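Local coordinates for ribosomal RNA small subunit methyltransferase E (Bacillus subtilis, PDB 1VHK), which probably methylates the N3 position of the uracil ring of a uridine in 16S ribosomal RNA, using S-adenosyl-L-methionine as methyl donor and acting on the assembled 30S subunit, at residues Trp97-Gln100 with Lys101-Leu105; Phe113-Ala116 with Arg117-Val120; Val156-Phe159 with Gln160-Leu163; Ser194-Lys197 with Gly198-Leu201; Ala214-Glu217 with Arg218-Gln222. All coordinates share one frame; numbering follows the deposited sequence.

Interaction 1 (Trp97-Gln100 with Lys101-Leu105)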
loop_
_atom_site.group_PDB
_atom_site.type_symbol
_atom_site.label_atom_id
_atom_site.label_comp_id
_atom_site.label_asym_id
_atom_site.label_seq_id
_atom_site.Cartn_x
_atom_site.Cartn_y
_atom_site.Cartn_z
ATOM N N TRP A 97 -7.374 7.241 -4.751
ATOM C CA TRP A 97 -6.915 6.075 -3.994
ATOM C C TRP A 97 -5.446 5.818 -4.307
ATOM O O TRP A 97 -4.629 5.528 -3.451
ATOM C CB TRP A 97 -7.752 4.848 -4.373
ATOM C CG TRP A 97 -8.059 3.922 -3.241
ATOM C CD1 TRP A 97 -8.970 4.136 -2.234
ATOM C CD2 TRP A 97 -7.474 2.637 -2.977
ATOM N NE1 TRP A 97 -8.973 3.074 -1.359
ATOM C CE2 TRP A 97 -8.071 2.136 -1.800
ATOM C CE3 TRP A 97 -6.493 1.867 -3.621
ATOM C CZ2 TRP A 97 -7.733 0.894 -1.258
ATOM C CZ3 TRP A 97 -6.173 0.646 -3.079
ATOM C CH2 TRP A 97 -6.776 0.171 -1.902
ATOM N N ILE A 98 -5.103 6.036 -5.598
ATOM C CA ILE A 98 -3.718 5.835 -6.013
ATOM C C ILE A 98 -2.834 6.872 -5.330
ATOM O O ILE A 98 -1.732 6.538 -4.914
ATOM C CB ILE A 98 -3.559 5.858 -7.535
ATOM C CG1 ILE A 98 -4.020 4.533 -8.150
ATOM C CG2 ILE A 98 -2.109 6.108 -7.937
ATOM C CD1 ILE A 98 -4.501 4.643 -9.596
ATOM N N ILE A 99 -3.333 8.097 -5.183
ATOM C CA ILE A 99 -2.512 9.172 -4.600
ATOM C C ILE A 99 -2.358 8.956 -3.112
ATOM O O ILE A 99 -1.315 9.056 -2.484
ATOM C CB ILE A 99 -3.158 10.554 -4.884
ATOM C CG1 ILE A 99 -2.891 10.914 -6.373
ATOM C CG2 ILE A 99 -2.624 11.675 -4.013
ATOM C CD1 ILE A 99 -3.808 12.021 -6.863
ATOM N N GLN A 100 -3.513 8.661 -2.492
ATOM C CA GLN A 100 -3.528 8.431 -1.073
ATOM C C GLN A 100 -2.640 7.245 -0.680
ATOM O O GLN A 100 -1.711 7.425 0.109
ATOM C CB GLN A 100 -4.941 8.278 -0.542
ATOM C CG GLN A 100 -4.925 8.036 0.991
ATOM C CD GLN A 100 -6.324 8.000 1.562
ATOM O OE1 GLN A 100 -6.971 6.947 1.585
ATOM N NE2 GLN A 100 -6.828 9.162 1.944
ATOM N N LYS A 101 -2.941 6.037 -1.167
ATOM C CA LYS A 101 -2.143 4.889 -0.684
ATOM C C LYS A 101 -0.704 5.057 -1.111
ATOM O O LYS A 101 0.218 4.934 -0.283
ATOM C CB LYS A 101 -2.799 3.583 -1.033
ATOM C CG LYS A 101 -4.313 3.674 -0.979
ATOM C CD LYS A 101 -4.923 3.052 0.226
ATOM C CE LYS A 101 -6.109 3.835 0.772
ATOM N NZ LYS A 101 -5.740 4.432 2.104
ATOM N N GLY A 102 -0.510 5.535 -2.362
ATOM C CA GLY A 102 0.744 5.847 -2.907
ATOM C C GLY A 102 1.591 6.703 -1.983
ATOM O O GLY A 102 2.818 6.509 -1.913
ATOM N N THR A 103 1.025 7.774 -1.414
ATOM C CA THR A 103 1.788 8.584 -0.470
ATOM C C THR A 103 2.085 7.743 0.781
ATOM O O THR A 103 3.253 7.668 1.210
ATOM C CB THR A 103 1.077 9.906 -0.098
ATOM O OG1 THR A 103 0.761 10.627 -1.306
ATOM C CG2 THR A 103 1.953 10.808 0.767
ATOM N N GLU A 104 1.073 7.068 1.340
ATOM C CA GLU A 104 1.334 6.237 2.526
ATOM C C GLU A 104 2.565 5.350 2.199
ATOM O O GLU A 104 3.520 5.358 2.953
ATOM C CB GLU A 104 0.207 5.359 2.988
ATOM C CG GLU A 104 -1.207 5.822 3.044
ATOM C CD GLU A 104 -2.277 4.828 3.449
ATOM O OE1 GLU A 104 -2.059 3.935 4.292
ATOM O OE2 GLU A 104 -3.435 4.920 2.944
ATOM N N LEU A 105 2.602 4.676 1.040
ATOM C CA LEU A 105 3.684 3.843 0.663
ATOM C C LEU A 105 4.991 4.460 0.222
ATOM O O LEU A 105 5.879 3.708 -0.248
ATOM C CB LEU A 105 3.228 2.770 -0.355
ATOM C CG LEU A 105 2.148 1.845 0.220
ATOM C CD1 LEU A 105 1.339 1.212 -0.894
ATOM C CD2 LEU A 105 2.748 0.796 1.153
#

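Interaction 2 (Phe113-Ala116 with Arg117-Val120)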
loop_
_atom_site.group_PDB
_atom_site.type_symbol
_atom_site.label_atom_id
_atom_site.label_comp_id
_atom_site.label_asym_id
_atom_site.label_seq_id
_atom_site.Cartn_x
_atom_site.Cartn_y
_atom_site.Cartn_z
ATOM N N PHE A 113 -1.670 10.848 -16.784
ATOM C CA PHE A 113 -1.496 11.170 -18.212
ATOM C C PHE A 113 -2.617 10.598 -19.024
ATOM O O PHE A 113 -3.187 9.590 -18.608
ATOM C CB PHE A 113 -0.114 10.714 -18.710
ATOM C CG PHE A 113 0.028 9.217 -18.763
ATOM C CD1 PHE A 113 0.616 8.521 -17.723
ATOM C CD2 PHE A 113 -0.450 8.512 -19.848
ATOM C CE1 PHE A 113 0.714 7.150 -17.776
ATOM C CE2 PHE A 113 -0.395 7.137 -19.884
ATOM C CZ PHE A 113 0.187 6.450 -18.833
ATOM N N GLN A 114 -2.976 11.283 -20.122
ATOM C CA GLN A 114 -4.083 10.745 -20.944
ATOM C C GLN A 114 -3.608 9.460 -21.598
ATOM O O GLN A 114 -2.521 9.486 -22.215
ATOM C CB GLN A 114 -4.461 11.733 -22.054
ATOM C CG GLN A 114 -5.810 11.462 -22.694
ATOM C CD GLN A 114 -6.961 11.518 -21.714
ATOM O OE1 GLN A 114 -6.993 12.400 -20.827
ATOM N NE2 GLN A 114 -7.923 10.595 -21.813
ATOM N N ALA A 115 -4.331 8.374 -21.498
ATOM C CA ALA A 115 -3.864 7.149 -22.189
ATOM C C ALA A 115 -4.867 6.717 -23.252
ATOM O O ALA A 115 -6.080 6.852 -23.074
ATOM C CB ALA A 115 -3.609 6.073 -21.152
ATOM N N ALA A 116 -4.400 6.025 -24.288
ATOM C CA ALA A 116 -5.240 5.583 -25.392
ATOM C C ALA A 116 -6.534 4.950 -24.920
ATOM O O ALA A 116 -7.634 5.276 -25.418
ATOM C CB ALA A 116 -4.463 4.656 -26.306
ATOM N N ARG A 117 -6.461 4.053 -23.927
ATOM C CA ARG A 117 -7.661 3.437 -23.398
ATOM C C ARG A 117 -8.278 4.192 -22.234
ATOM O O ARG A 117 -9.250 3.685 -21.664
ATOM C CB ARG A 117 -7.423 1.976 -23.025
ATOM C CG ARG A 117 -7.402 1.066 -24.249
ATOM C CD ARG A 117 -6.367 -0.022 -24.084
ATOM N NE ARG A 117 -6.317 -0.901 -25.254
ATOM C CZ ARG A 117 -5.751 -2.102 -25.204
ATOM N NH1 ARG A 117 -5.190 -2.545 -24.086
ATOM N NH2 ARG A 117 -5.783 -2.871 -26.282
ATOM N N SER A 118 -7.752 5.348 -21.853
ATOM C CA SER A 118 -8.358 6.154 -20.801
ATOM C C SER A 118 -9.766 6.575 -21.265
ATOM O O SER A 118 -9.916 7.402 -22.154
ATOM C CB SER A 118 -7.557 7.401 -20.486
ATOM O OG SER A 118 -6.481 7.173 -19.636
ATOM N N VAL A 119 -10.774 6.019 -20.630
ATOM C CA VAL A 119 -12.163 6.241 -20.937
ATOM C C VAL A 119 -12.642 7.652 -20.642
ATOM O O VAL A 119 -13.686 8.071 -21.153
ATOM C CB VAL A 119 -13.087 5.232 -20.214
ATOM C CG1 VAL A 119 -12.412 3.872 -20.113
ATOM C CG2 VAL A 119 -13.510 5.743 -18.847
ATOM N N VAL A 120 -11.918 8.371 -19.802
ATOM C CA VAL A 120 -12.303 9.713 -19.399
ATOM C C VAL A 120 -11.498 10.783 -20.106
ATOM O O VAL A 120 -10.295 10.644 -20.308
ATOM C CB VAL A 120 -12.173 9.852 -17.867
ATOM C CG1 VAL A 120 -13.035 8.802 -17.172
ATOM C CG2 VAL A 120 -10.725 9.728 -17.420
#

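Interaction 3 (Val156-Phe159 with Gln160-Leu163)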
loop_
_atom_site.group_PDB
_atom_site.type_symbol
_atom_site.label_atom_id
_atom_site.label_comp_id
_atom_site.label_asym_id
_atom_site.label_seq_id
_atom_site.Cartn_x
_atom_site.Cartn_y
_atom_site.Cartn_z
ATOM N N VAL A 156 -2.136 16.727 -15.585
ATOM C CA VAL A 156 -2.342 15.593 -16.497
ATOM C C VAL A 156 -1.543 15.817 -17.780
ATOM O O VAL A 156 -1.433 16.888 -18.353
ATOM C CB VAL A 156 -3.803 15.291 -16.734
ATOM C CG1 VAL A 156 -4.596 15.533 -15.443
ATOM C CG2 VAL A 156 -4.387 16.091 -17.876
ATOM N N HIS A 157 -0.763 14.787 -18.115
ATOM C CA HIS A 157 0.145 14.795 -19.226
ATOM C C HIS A 157 -0.463 14.113 -20.446
ATOM O O HIS A 157 -1.204 13.145 -20.331
ATOM C CB HIS A 157 1.423 13.988 -18.876
ATOM C CG HIS A 157 2.465 14.758 -18.136
ATOM N ND1 HIS A 157 2.215 15.459 -17.000
ATOM C CD2 HIS A 157 3.795 14.907 -18.387
ATOM C CE1 HIS A 157 3.326 16.062 -16.594
ATOM N NE2 HIS A 157 4.310 15.730 -17.409
ATOM N N SER A 158 -0.145 14.690 -21.609
ATOM C CA SER A 158 -0.591 13.974 -22.833
ATOM C C SER A 158 0.340 12.745 -22.871
ATOM O O SER A 158 1.394 12.803 -22.247
ATOM C CB SER A 158 -0.356 14.826 -24.060
ATOM O OG SER A 158 1.056 14.967 -24.312
ATOM N N PHE A 159 0.023 11.732 -23.629
ATOM C CA PHE A 159 0.909 10.588 -23.787
ATOM C C PHE A 159 2.267 11.041 -24.307
ATOM O O PHE A 159 3.295 10.561 -23.860
ATOM C CB PHE A 159 0.298 9.553 -24.731
ATOM C CG PHE A 159 1.112 8.285 -24.744
ATOM C CD1 PHE A 159 2.086 8.097 -25.705
ATOM C CD2 PHE A 159 0.915 7.313 -23.777
ATOM C CE1 PHE A 159 2.849 6.938 -25.711
ATOM C CE2 PHE A 159 1.683 6.162 -23.777
ATOM C CZ PHE A 159 2.649 5.977 -24.751
ATOM N N GLN A 160 2.263 11.979 -25.255
ATOM C CA GLN A 160 3.479 12.527 -25.829
ATOM C C GLN A 160 4.330 13.202 -24.752
ATOM O O GLN A 160 5.533 12.951 -24.672
ATOM C CB GLN A 160 3.170 13.557 -26.916
ATOM C CG GLN A 160 4.232 13.848 -27.922
ATOM C CD GLN A 160 5.559 14.366 -27.483
ATOM O OE1 GLN A 160 6.632 13.796 -27.784
ATOM N NE2 GLN A 160 5.580 15.497 -26.761
ATOM N N GLN A 161 3.708 14.079 -23.982
ATOM C CA GLN A 161 4.451 14.837 -22.968
ATOM C C GLN A 161 5.188 13.926 -21.999
ATOM O O GLN A 161 6.330 14.173 -21.609
ATOM C CB GLN A 161 3.512 15.778 -22.216
ATOM C CG GLN A 161 3.105 16.988 -23.059
ATOM C CD GLN A 161 1.997 17.771 -22.379
ATOM O OE1 GLN A 161 0.984 17.172 -21.982
ATOM N NE2 GLN A 161 2.213 19.075 -22.235
ATOM N N LEU A 162 4.513 12.845 -21.609
ATOM C CA LEU A 162 5.093 11.867 -20.720
ATOM C C LEU A 162 6.377 11.315 -21.345
ATOM O O LEU A 162 7.474 11.425 -20.771
ATOM C CB LEU A 162 4.077 10.786 -20.389
ATOM C CG LEU A 162 4.649 9.545 -19.671
ATOM C CD1 LEU A 162 4.732 9.778 -18.172
ATOM C CD2 LEU A 162 3.845 8.305 -20.019
ATOM N N LEU A 163 6.301 10.916 -22.609
ATOM C CA LEU A 163 7.464 10.454 -23.357
ATOM C C LEU A 163 8.636 11.417 -23.284
ATOM O O LEU A 163 9.775 10.964 -23.199
ATOM C CB LEU A 163 7.095 10.176 -24.796
ATOM C CG LEU A 163 6.846 8.763 -25.273
ATOM C CD1 LEU A 163 6.379 7.821 -24.182
ATOM C CD2 LEU A 163 5.830 8.782 -26.420
#

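Interaction 4 (Ser194-Lys197 with Gly198-Leu201)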
loop_
_atom_site.group_PDB
_atom_site.type_symbol
_atom_site.label_atom_id
_atom_site.label_comp_id
_atom_site.label_asym_id
_atom_site.label_seq_id
_atom_site.Cartn_x
_atom_site.Cartn_y
_atom_site.Cartn_z
ATOM N N SER A 194 19.339 -2.677 -8.121
ATOM C CA SER A 194 20.533 -2.030 -8.629
ATOM C C SER A 194 20.498 -0.513 -8.556
ATOM O O SER A 194 21.409 0.147 -9.097
ATOM C CB SER A 194 20.755 -2.466 -10.091
ATOM O OG SER A 194 20.043 -1.606 -10.986
ATOM N N LEU A 195 19.435 0.105 -8.033
ATOM C CA LEU A 195 19.384 1.563 -7.929
ATOM C C LEU A 195 20.020 2.022 -6.625
ATOM O O LEU A 195 19.811 1.449 -5.547
ATOM C CB LEU A 195 17.976 2.112 -8.053
ATOM C CG LEU A 195 17.257 1.998 -9.396
ATOM C CD1 LEU A 195 15.774 2.326 -9.232
ATOM C CD2 LEU A 195 17.884 2.903 -10.447
ATOM N N PRO A 196 20.799 3.080 -6.694
ATOM C CA PRO A 196 21.502 3.627 -5.545
ATOM C C PRO A 196 20.727 4.663 -4.764
ATOM O O PRO A 196 19.862 5.397 -5.249
ATOM C CB PRO A 196 22.769 4.225 -6.160
ATOM C CG PRO A 196 22.690 4.024 -7.618
ATOM C CD PRO A 196 21.209 3.790 -7.934
ATOM N N LYS A 197 21.081 4.803 -3.482
ATOM C CA LYS A 197 20.443 5.811 -2.624
ATOM C C LYS A 197 20.380 7.145 -3.359
ATOM O O LYS A 197 21.397 7.597 -3.891
ATOM C CB LYS A 197 21.236 5.961 -1.348
ATOM C CG LYS A 197 20.665 6.818 -0.262
ATOM C CD LYS A 197 20.804 6.133 1.098
ATOM C CE LYS A 197 20.760 7.152 2.227
ATOM N NZ LYS A 197 19.393 7.700 2.459
ATOM N N GLY A 198 19.201 7.753 -3.388
ATOM C CA GLY A 198 18.976 9.026 -4.036
ATOM C C GLY A 198 18.581 8.985 -5.482
ATOM O O GLY A 198 18.277 10.033 -6.052
ATOM N N SER A 199 18.615 7.849 -6.175
ATOM C CA SER A 199 18.327 7.801 -7.597
ATOM C C SER A 199 16.837 7.873 -7.889
ATOM O O SER A 199 16.019 7.614 -7.019
ATOM C CB SER A 199 18.903 6.521 -8.198
ATOM O OG SER A 199 18.547 5.448 -7.349
ATOM N N SER A 200 16.472 8.146 -9.149
ATOM C CA SER A 200 15.103 8.308 -9.521
ATOM C C SER A 200 14.532 7.187 -10.358
ATOM O O SER A 200 15.150 6.732 -11.322
ATOM C CB SER A 200 14.902 9.651 -10.249
ATOM O OG SER A 200 15.311 9.550 -11.610
ATOM N N LEU A 201 13.266 6.822 -10.059
ATOM C CA LEU A 201 12.633 5.761 -10.845
ATOM C C LEU A 201 11.221 6.143 -11.279
ATOM O O LEU A 201 10.424 6.656 -10.502
ATOM C CB LEU A 201 12.640 4.462 -10.060
ATOM C CG LEU A 201 11.780 3.318 -10.602
ATOM C CD1 LEU A 201 12.413 2.691 -11.850
ATOM C CD2 LEU A 201 11.519 2.280 -9.518
#

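Interaction 5 (Ala214-Glu217 with Arg218-Gln222)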
loop_
_atom_site.group_PDB
_atom_site.type_symbol
_atom_site.label_atom_id
_atom_site.label_comp_id
_atom_site.label_asym_id
_atom_site.label_seq_id
_atom_site.Cartn_x
_atom_site.Cartn_y
_atom_site.Cartn_z
ATOM N N ALA A 214 1.039 -0.161 -29.280
ATOM C CA ALA A 214 1.675 1.031 -29.816
ATOM C C ALA A 214 2.413 1.792 -28.721
ATOM O O ALA A 214 3.625 1.993 -28.839
ATOM C CB ALA A 214 0.671 1.910 -30.525
ATOM N N GLU A 215 1.720 2.104 -27.646
ATOM C CA GLU A 215 2.218 2.788 -26.473
ATOM C C GLU A 215 3.440 2.120 -25.856
ATOM O O GLU A 215 4.424 2.794 -25.523
ATOM C CB GLU A 215 1.092 2.889 -25.413
ATOM C CG GLU A 215 0.043 3.937 -25.744
ATOM C CD GLU A 215 -1.186 3.845 -24.857
ATOM O OE1 GLU A 215 -1.819 4.886 -24.577
ATOM O OE2 GLU A 215 -1.498 2.700 -24.462
ATOM N N VAL A 216 3.393 0.788 -25.703
ATOM C CA VAL A 216 4.555 0.085 -25.145
ATOM C C VAL A 216 5.767 0.347 -26.030
ATOM O O VAL A 216 6.806 0.827 -25.572
ATOM C CB VAL A 216 4.344 -1.411 -24.952
ATOM C CG1 VAL A 216 5.600 -2.066 -24.367
ATOM C CG2 VAL A 216 3.153 -1.691 -24.045
ATOM N N GLU A 217 5.590 0.120 -27.330
ATOM C CA GLU A 217 6.615 0.421 -28.311
ATOM C C GLU A 217 7.240 1.790 -28.130
ATOM O O GLU A 217 8.476 1.882 -28.133
ATOM C CB GLU A 217 6.049 0.272 -29.725
ATOM C CG GLU A 217 6.047 -1.162 -30.228
ATOM C CD GLU A 217 5.976 -1.246 -31.739
ATOM O OE1 GLU A 217 6.999 -0.964 -32.401
ATOM O OE2 GLU A 217 4.897 -1.592 -32.286
ATOM N N ARG A 218 6.481 2.858 -27.934
ATOM C CA ARG A 218 7.075 4.191 -27.723
ATOM C C ARG A 218 7.796 4.297 -26.383
ATOM O O ARG A 218 8.846 4.953 -26.278
ATOM C CB ARG A 218 5.983 5.259 -27.815
ATOM C CG ARG A 218 4.734 4.765 -28.517
ATOM C CD ARG A 218 4.418 5.559 -29.764
ATOM N NE ARG A 218 5.605 6.021 -30.450
ATOM C CZ ARG A 218 6.440 5.336 -31.206
ATOM N NH1 ARG A 218 6.248 4.041 -31.434
ATOM N NH2 ARG A 218 7.487 5.940 -31.763
ATOM N N LEU A 219 7.239 3.655 -25.346
ATOM C CA LEU A 219 7.894 3.665 -24.036
ATOM C C LEU A 219 9.211 2.897 -24.091
ATOM O O LEU A 219 10.239 3.401 -23.659
ATOM C CB LEU A 219 6.970 3.119 -22.938
ATOM C CG LEU A 219 5.735 3.960 -22.632
ATOM C CD1 LEU A 219 4.601 3.122 -22.084
ATOM C CD2 LEU A 219 6.055 5.106 -21.691
ATOM N N THR A 220 9.226 1.731 -24.723
ATOM C CA THR A 220 10.424 0.908 -24.822
ATOM C C THR A 220 11.551 1.564 -25.595
ATOM O O THR A 220 12.734 1.366 -25.244
ATOM C CB THR A 220 10.098 -0.463 -25.425
ATOM O OG1 THR A 220 8.893 -0.318 -26.197
ATOM C CG2 THR A 220 9.847 -1.503 -24.354
ATOM N N GLU A 221 11.240 2.393 -26.590
ATOM C CA GLU A 221 12.268 3.102 -27.345
ATOM C C GLU A 221 12.789 4.311 -26.585
ATOM O O GLU A 221 13.896 4.800 -26.849
ATOM C CB GLU A 221 11.824 3.437 -28.756
ATOM C CG GLU A 221 10.486 4.117 -28.869
ATOM C CD GLU A 221 9.973 4.267 -30.285
ATOM O OE1 GLU A 221 9.884 3.251 -31.006
ATOM O OE2 GLU A 221 9.610 5.399 -30.673
ATOM N N GLN A 222 12.070 4.739 -25.539
ATOM C CA GLN A 222 12.530 5.795 -24.651
ATOM C C GLN A 222 13.262 5.185 -23.450
ATOM O O GLN A 222 13.399 5.831 -22.403
ATOM C CB GLN A 222 11.382 6.646 -24.123
ATOM C CG GLN A 222 10.707 7.561 -25.110
ATOM C CD GLN A 222 11.611 8.638 -25.677
ATOM O OE1 GLN A 222 12.211 9.431 -24.946
ATOM N NE2 GLN A 222 11.728 8.679 -27.000
#

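Interaction 1 (Trp97-Gln100 with Lys101-Leu105)
W97 and K101, one turn apart on helix 94-104, make a lysine-over-indole contact that is largely buried at the meeting of the two subunits. K101 lays its methylenes across one face of the ring: CD stands 3.8 Å from the centroid of the six-membered ring, a CH-pi contact, and CE passes 3.7 Å from W97 NE1. The chain is bent at every torsion beyond CB, which carries NZ past the indole and back to Q100, whose OE1 it reaches at 2.8 Å. NZ also forms a salt bridge with E104 OE2, met nearly along the C-O axis of the carboxylate. The helix is the crossover of the beta-alpha-beta unit made with strands 82-88 and 109-113 in the SPOUT methyltransferase domain. The K101-E104 pair continues across the dimer interface: E237 of the second subunit pairs with K101, R235 of that subunit pairs with E104, and the two copies of W97 meet edge-to-face. On another side of the helix, I99 O accepts two bonds from T103, from N at 2.9 Å and from OG1 at 2.9 Å, the two donors coming from opposite faces of its carbonyl plane.

Interaction 2 (Phe113-Ala116 with Arg117-Val120)
F113 comes first, its carbonyl O lying 4.2 Å from S118 OG, a loose approach, while its ring is directed into the body of the domain. Q114 follows and makes the longest reach of the segment. Its CG lies opposite the backbone N (chi1 -164°) and the chain then bends at chi2, which swings the amide toward V120; NE2 donates to V120 O at 2.8 Å in a nearly straight bond (168°) lying close to the amide plane. A leucine in place of Q114 would probably leave V120 O without this donor and let the chain at V120 move more freely. V120 is poorly ordered, which makes this bond less certain than the others. At A115 the backbone is held twice by one serine. A115 N donates to S118 OG at 3.1 Å. The carbonyl of A115 receives S118 N from above its plane. A115 CB rests 3.4 Å from S118 OG, and the same hydroxyl is also hydrogen-bonded to L89 O. A116 and R117 occupy the two corners; A116 N is bonded to E215, and R117 makes weak bonds to the carbonyls of G209 and G210. The arrangement is a type I beta turn from A115 to S118, in the loop at the C-terminal end of strand 109-113, in the parallel sheet of the SPOUT domain.

Interaction 3 (Val156-Phe159 with Gln160-Leu163)
S158 and Q161 grip each other in a capping box at the start of helix 159-165, and this is the close-knit part of the contact. S158 OG sits between its own backbone N and carbonyl carbon (chi1 69°), a rotation that presents the oxygen to Q161 N at 2.8 Å. In return Q161 reaches back with an extended chain, and its OE1 takes the S158 N-H at 2.8 Å, in the carbonyl plane and on a lone pair, with an N-H...O angle of 167°. The serine hydroxyl adds only a weak bond to the same OE1. Behind the box the regular helix begins, L162 N donating to S158 O at 3.2 Å and L163 N to F159 O at 3.3 Å. The apolar side is less intimate: F159 CE1 touches L163 CD2 at 3.6 Å, ring and leucine crossing at a slant. The loose, solvent side belongs to Q160; Q161, though also exposed, is held by the box. A separate, loose contact brings H157 CD2 to 3.9 Å from Q161 CB, ring and amide planes 44° apart, while H157 ND1 turns instead to the carbonyl of D155. Around the cap, H157, F159 and L162 all rest on F113 at the end of strand 109-113, H157 reaches I111 as well, and helix 213-221 packs against F159 and L163.

Interaction 4 (Ser194-Lys197 with Gly198-Leu201)
A type II beta turn from P196 to S199 links helix 187-193 to strand 200-205, one of the inner strands of the parallel sheet in the SPOUT methyltransferase domain. The turn is closed by S199 N, which donates to P196 O at 2.9 Å with an N-H...O angle of 158°. K197 and G198 fill the corners, both exposed. G198 has a positive phi (90°), as the third position of a type II turn usually does, and a CB there would run into the carbonyl O of K197. The serine contributes its side chain too. S199 OG stands between its own backbone N and carbonyl carbon (S199 chi1 47°), which turns the hydroxyl toward P196, and it donates to the same P196 O. The modelled separation is very short, and at this resolution its exact length deserves little weight, but one carbonyl probably serves both the amide and the hydroxyl of S199. Just before the turn L195 is buried, its CB 3.5 Å from S199 OG and its side chain touching I81 and K171. The backbone beyond is already in the sheet: S199 and L201 bond to K82, L201 also to Y84, and S200 to K171. Further along, the two leucines meet at about a right angle, L195 CD1 resting 3.9 Å from L201 CB.

Interaction 5 (Ala214-Glu217 with Arg218-Gln222)
A chi1 of -180° swings V216 CG1 to the side opposite the backbone N and leaves it 4.2 Å from T220 OG1, one turn further on, while R218 bends at chi2 and chi3, running back to A214 O through CG before the guanidinium turns forward toward E221. A214 O lies near the guanidinium plane, at its edge; NH1 ends 4.1 Å from E217 CB. NH2 forms a salt bridge to E221 OE2, although the modelled distance is too short to be read literally. R218 also touches F159 and L163 of helix 159-165. With an alanine in place of R218, E221 would probably be left without this charged mate and a gap would be likely to open beside F159 and L163. V216 O takes two bonds from T220, one from N at 2.7 Å and nearly straight (169°), the other from OG1, again modelled very short. L219 N donates to E215 O at 2.9 Å and R218 N to A214 O at 3.1 Å. E215 OE2 accepts from T212 N just ahead of the helix. V216 and T220 face T226 of strand 225-227, and L219 packs on M166. The backbone bonds from R218, L219 and T220 to A214, E215 and V216 are the i to i+4 bonds of an alpha-helix, here helix 213-221, which leads from strand 200-205 toward edge strand 225-227 of the SPOUT domain's sheet.

Interactions 2, 3 and 5 form one connected cluster. Q114 N of interaction 2 lies 2.6 Å from H157 O of interaction 3, probably a hydrogen bond, and the A116-E215 link joins interaction 2 to interaction 5. Interactions 3 and 5 pack through F159 CE2 and E215 CG, 3.4 Å apart. Interaction 1 stands apart on the dimer side, its centre about 20 Å from that of interaction 2, and interaction 4 lies at the opposite, N-terminal end of the sheet's strands, its centre about 29 Å from that of interaction 2. In SPOUT enzymes the methyl donor binds at the C-terminal knot, near the dimer interface; interaction 1 is the contact among the five that meets the second subunit.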